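Local coordinates for amidohydrolase family protein (Acinetobacter baumannii, PDB 4I6K) that probably hydrolyses a 2-pyrone-4,6-dicarboxylate-like lactone, as a member of the amidohydrolase family, and binds citric acid in the crystal, at residues 235-245 and 276-285. Sequence-based numbering, arbitrary orientation. Where two conformers were deposited one is given.
Sequences KEKGFLHKLIW and EQCLILNQNP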
# COMPACT_ATOMS: atom_id res chain seq x y z
N LYS A 235 5.88 15.68 7.10
CA LYS A 235 7.19 16.18 7.44
C LYS A 235 7.18 16.85 8.81
O LYS A 235 7.97 16.50 9.69
CB LYS A 235 7.66 17.20 6.40
CG LYS A 235 9.11 17.07 6.05
CD LYS A 235 9.24 16.42 4.69
CE LYS A 235 8.84 17.40 3.59
NZ LYS A 235 9.90 18.42 3.29
N GLU A 236 6.30 17.83 8.98
CA GLU A 236 6.27 18.60 10.21
C GLU A 236 5.89 17.75 11.42
O GLU A 236 6.26 18.06 12.55
CB GLU A 236 5.31 19.77 10.07
CG GLU A 236 5.62 20.63 8.87
CD GLU A 236 4.37 21.18 8.21
OE1 GLU A 236 3.26 20.97 8.75
OE2 GLU A 236 4.50 21.82 7.14
N LYS A 237 5.16 16.66 11.17
CA LYS A 237 4.73 15.82 12.28
C LYS A 237 5.91 14.99 12.77
O LYS A 237 5.87 14.44 13.87
CB LYS A 237 3.55 14.93 11.88
CG LYS A 237 2.22 15.69 11.82
CD LYS A 237 1.02 14.78 11.48
CE LYS A 237 0.66 13.75 12.59
NZ LYS A 237 0.43 14.34 13.96
N GLY A 238 6.96 14.92 11.96
CA GLY A 238 8.14 14.11 12.28
C GLY A 238 8.21 12.73 11.63
O GLY A 238 8.97 11.86 12.09
N PHE A 239 7.46 12.52 10.55
CA PHE A 239 7.31 11.20 9.95
C PHE A 239 8.12 10.95 8.65
O PHE A 239 7.83 10.00 7.90
CB PHE A 239 5.83 10.90 9.71
CG PHE A 239 5.04 10.66 10.97
CD1 PHE A 239 4.62 9.38 11.31
CD2 PHE A 239 4.71 11.71 11.82
CE1 PHE A 239 3.90 9.15 12.49
CE2 PHE A 239 3.99 11.48 12.98
CZ PHE A 239 3.59 10.19 13.32
N LEU A 240 9.13 11.77 8.39
CA LEU A 240 9.98 11.59 7.21
C LEU A 240 10.54 10.18 7.01
O LEU A 240 10.68 9.72 5.88
CB LEU A 240 11.15 12.57 7.23
CG LEU A 240 11.82 12.71 5.87
CD1 LEU A 240 10.76 13.16 4.84
CD2 LEU A 240 12.98 13.69 5.96
N HIS A 241 10.87 9.50 8.11
CA HIS A 241 11.50 8.18 8.01
C HIS A 241 10.45 7.09 8.01
O HIS A 241 10.76 5.90 7.96
CB HIS A 241 12.54 7.97 9.12
CG HIS A 241 13.63 8.99 9.09
ND1 HIS A 241 14.91 8.70 8.69
CD2 HIS A 241 13.60 10.32 9.36
CE1 HIS A 241 15.64 9.80 8.74
NE2 HIS A 241 14.87 10.80 9.14
N LYS A 242 9.20 7.51 8.02
CA LYS A 242 8.09 6.58 7.98
C LYS A 242 7.42 6.60 6.61
O LYS A 242 6.40 5.95 6.39
CB LYS A 242 7.09 6.94 9.08
CG LYS A 242 7.72 7.10 10.47
CD LYS A 242 8.61 5.92 10.87
CE LYS A 242 7.85 4.58 10.84
NZ LYS A 242 6.81 4.42 11.92
N LEU A 243 8.01 7.34 5.68
CA LEU A 243 7.38 7.53 4.38
C LEU A 243 7.98 6.63 3.33
O LEU A 243 9.20 6.48 3.26
CB LEU A 243 7.50 8.99 3.95
CG LEU A 243 6.82 10.01 4.87
CD1 LEU A 243 6.93 11.43 4.27
CD2 LEU A 243 5.37 9.62 5.13
N ILE A 244 7.13 6.02 2.51
CA ILE A 244 7.60 5.23 1.38
C ILE A 244 6.79 5.53 0.11
O ILE A 244 5.68 6.06 0.17
CB ILE A 244 7.66 3.69 1.68
CG1 ILE A 244 6.28 3.10 1.98
CG2 ILE A 244 8.65 3.38 2.81
CD1 ILE A 244 5.91 3.13 3.44
N TRP A 245 7.38 5.22 -1.05
CA TRP A 245 6.73 5.50 -2.33
C TRP A 245 6.33 4.26 -3.12
O TRP A 245 6.98 3.22 -3.05
CB TRP A 245 7.62 6.36 -3.22
CG TRP A 245 6.98 6.67 -4.53
CD1 TRP A 245 6.06 7.65 -4.79
CD2 TRP A 245 7.19 5.99 -5.77
NE1 TRP A 245 5.70 7.63 -6.11
CE2 TRP A 245 6.38 6.62 -6.74
CE3 TRP A 245 8.00 4.92 -6.16
CZ2 TRP A 245 6.36 6.21 -8.07
CZ3 TRP A 245 7.97 4.51 -7.49
CH2 TRP A 245 7.15 5.15 -8.42
N GLU A 276 15.72 13.71 0.73
CA GLU A 276 14.44 13.12 1.12
C GLU A 276 13.99 12.01 0.16
O GLU A 276 13.39 11.01 0.57
CB GLU A 276 13.37 14.19 1.22
CG GLU A 276 13.63 15.16 2.34
CD GLU A 276 12.60 16.27 2.36
OE1 GLU A 276 11.66 16.22 1.54
OE2 GLU A 276 12.74 17.20 3.19
N GLN A 277 14.28 12.20 -1.12
CA GLN A 277 14.00 11.15 -2.09
C GLN A 277 14.80 9.89 -1.75
O GLN A 277 14.29 8.78 -1.87
CB GLN A 277 14.29 11.64 -3.52
CG GLN A 277 13.31 12.69 -4.05
CD GLN A 277 13.74 13.25 -5.41
OE1 GLN A 277 14.76 12.84 -5.95
NE2 GLN A 277 12.96 14.17 -5.96
N CYS A 278 16.04 10.06 -1.31
CA CYS A 278 16.87 8.92 -0.94
C CYS A 278 16.27 8.13 0.24
O CYS A 278 16.22 6.90 0.21
CB CYS A 278 18.31 9.35 -0.66
SG CYS A 278 19.23 9.90 -2.15
N LEU A 279 15.81 8.84 1.27
CA LEU A 279 15.21 8.17 2.42
C LEU A 279 13.98 7.42 1.96
O LEU A 279 13.78 6.25 2.30
CB LEU A 279 14.80 9.18 3.49
CG LEU A 279 15.84 9.77 4.44
CD1 LEU A 279 15.12 10.59 5.48
CD2 LEU A 279 16.68 8.68 5.11
N ILE A 280 13.12 8.11 1.23
CA ILE A 280 11.86 7.54 0.77
C ILE A 280 12.02 6.37 -0.20
O ILE A 280 11.32 5.40 -0.10
CB ILE A 280 10.93 8.63 0.20
CG1 ILE A 280 10.66 9.68 1.27
CG2 ILE A 280 9.64 8.05 -0.27
CD1 ILE A 280 9.77 10.78 0.88
N LEU A 281 12.93 6.47 -1.14
CA LEU A 281 13.17 5.39 -2.07
C LEU A 281 14.05 4.27 -1.54
O LEU A 281 14.01 3.18 -2.06
CB LEU A 281 13.74 5.90 -3.37
CG LEU A 281 12.95 6.88 -4.21
CD1 LEU A 281 13.72 7.26 -5.42
CD2 LEU A 281 11.63 6.35 -4.59
N ASN A 282 14.87 4.56 -0.55
CA ASN A 282 15.93 3.66 -0.15
C ASN A 282 15.96 3.19 1.30
O ASN A 282 15.68 2.05 1.59
CB ASN A 282 17.24 4.30 -0.53
CG ASN A 282 18.41 3.48 -0.16
OD1 ASN A 282 19.53 3.88 -0.41
ND2 ASN A 282 18.19 2.33 0.43
N GLN A 283 16.34 4.06 2.22
CA GLN A 283 16.40 3.63 3.60
C GLN A 283 15.04 3.26 4.18
O GLN A 283 14.92 2.23 4.82
CB GLN A 283 17.07 4.68 4.47
CG GLN A 283 18.58 4.65 4.46
CD GLN A 283 19.18 5.50 3.37
OE1 GLN A 283 20.39 5.50 3.19
NE2 GLN A 283 18.36 6.22 2.65
N ASN A 284 14.02 4.07 3.95
CA ASN A 284 12.76 3.86 4.62
C ASN A 284 12.12 2.54 4.26
O ASN A 284 11.69 1.82 5.10
CB ASN A 284 11.77 5.00 4.35
CG ASN A 284 12.25 6.32 4.85
OD1 ASN A 284 13.23 6.42 5.55
ND2 ASN A 284 11.55 7.36 4.49
N PRO A 285 12.10 2.21 2.98
CA PRO A 285 11.46 0.97 2.56
C PRO A 285 12.38 -0.22 2.80
O PRO A 285 11.92 -1.32 3.08
CB PRO A 285 11.20 1.20 1.07
CG PRO A 285 12.25 2.21 0.65
CD PRO A 285 12.49 3.07 1.85
O HOH W 1 9.78 3.53 -1.18
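Leu279 lays CD1 over one face of the His241 imidazole, 3.7 Å from the ring centroid and 23° off the normal, a CH-pi contact displaced toward CE1. OD1 of Asn284 approaches this ring obliquely. The Trp245 indole meets Leu281 CD2 obliquely, 4.2 Å from CE3, and also the ring of Phe267. The Leu279 methyl CD1 packs on CD2 of Leu240. This is the outer wall of a (beta/alpha)8 barrel, as in other amidohydrolases: segment 235-245 runs from the end of helix 222-237, closed by a Schellman motif at Gly238, through a loop into strand 243-244, and helix 274-289 lies against it. The carboxamide of Asn284 joins helix to loop: ND2 donates to Leu243 O at 2.8 Å, in the carbonyl plane on a lone pair, at a fairly straight 158°, and more weakly to Leu240 O. Together these bonds hold the carboxamide in one orientation. Toward the strand, Ile280 sets CG2, anti to its backbone N, against the peptide between Ile244 and Trp245, while CG2 of Ile244 rests on the Pro285 ring. Away from the strand, Lys235 and Glu276 form a salt bridge; Tyr231 also hydrogen-bonds OE1 of Glu276. The lysine chain bends to deliver NZ to the syn side of OE2, at 3.1 Å, tilted 19° from the carboxylate plane. Beside Ile280, a water bridges Trp245 N (2.9 Å), from which it accepts, and Ile280 O (2.7 Å).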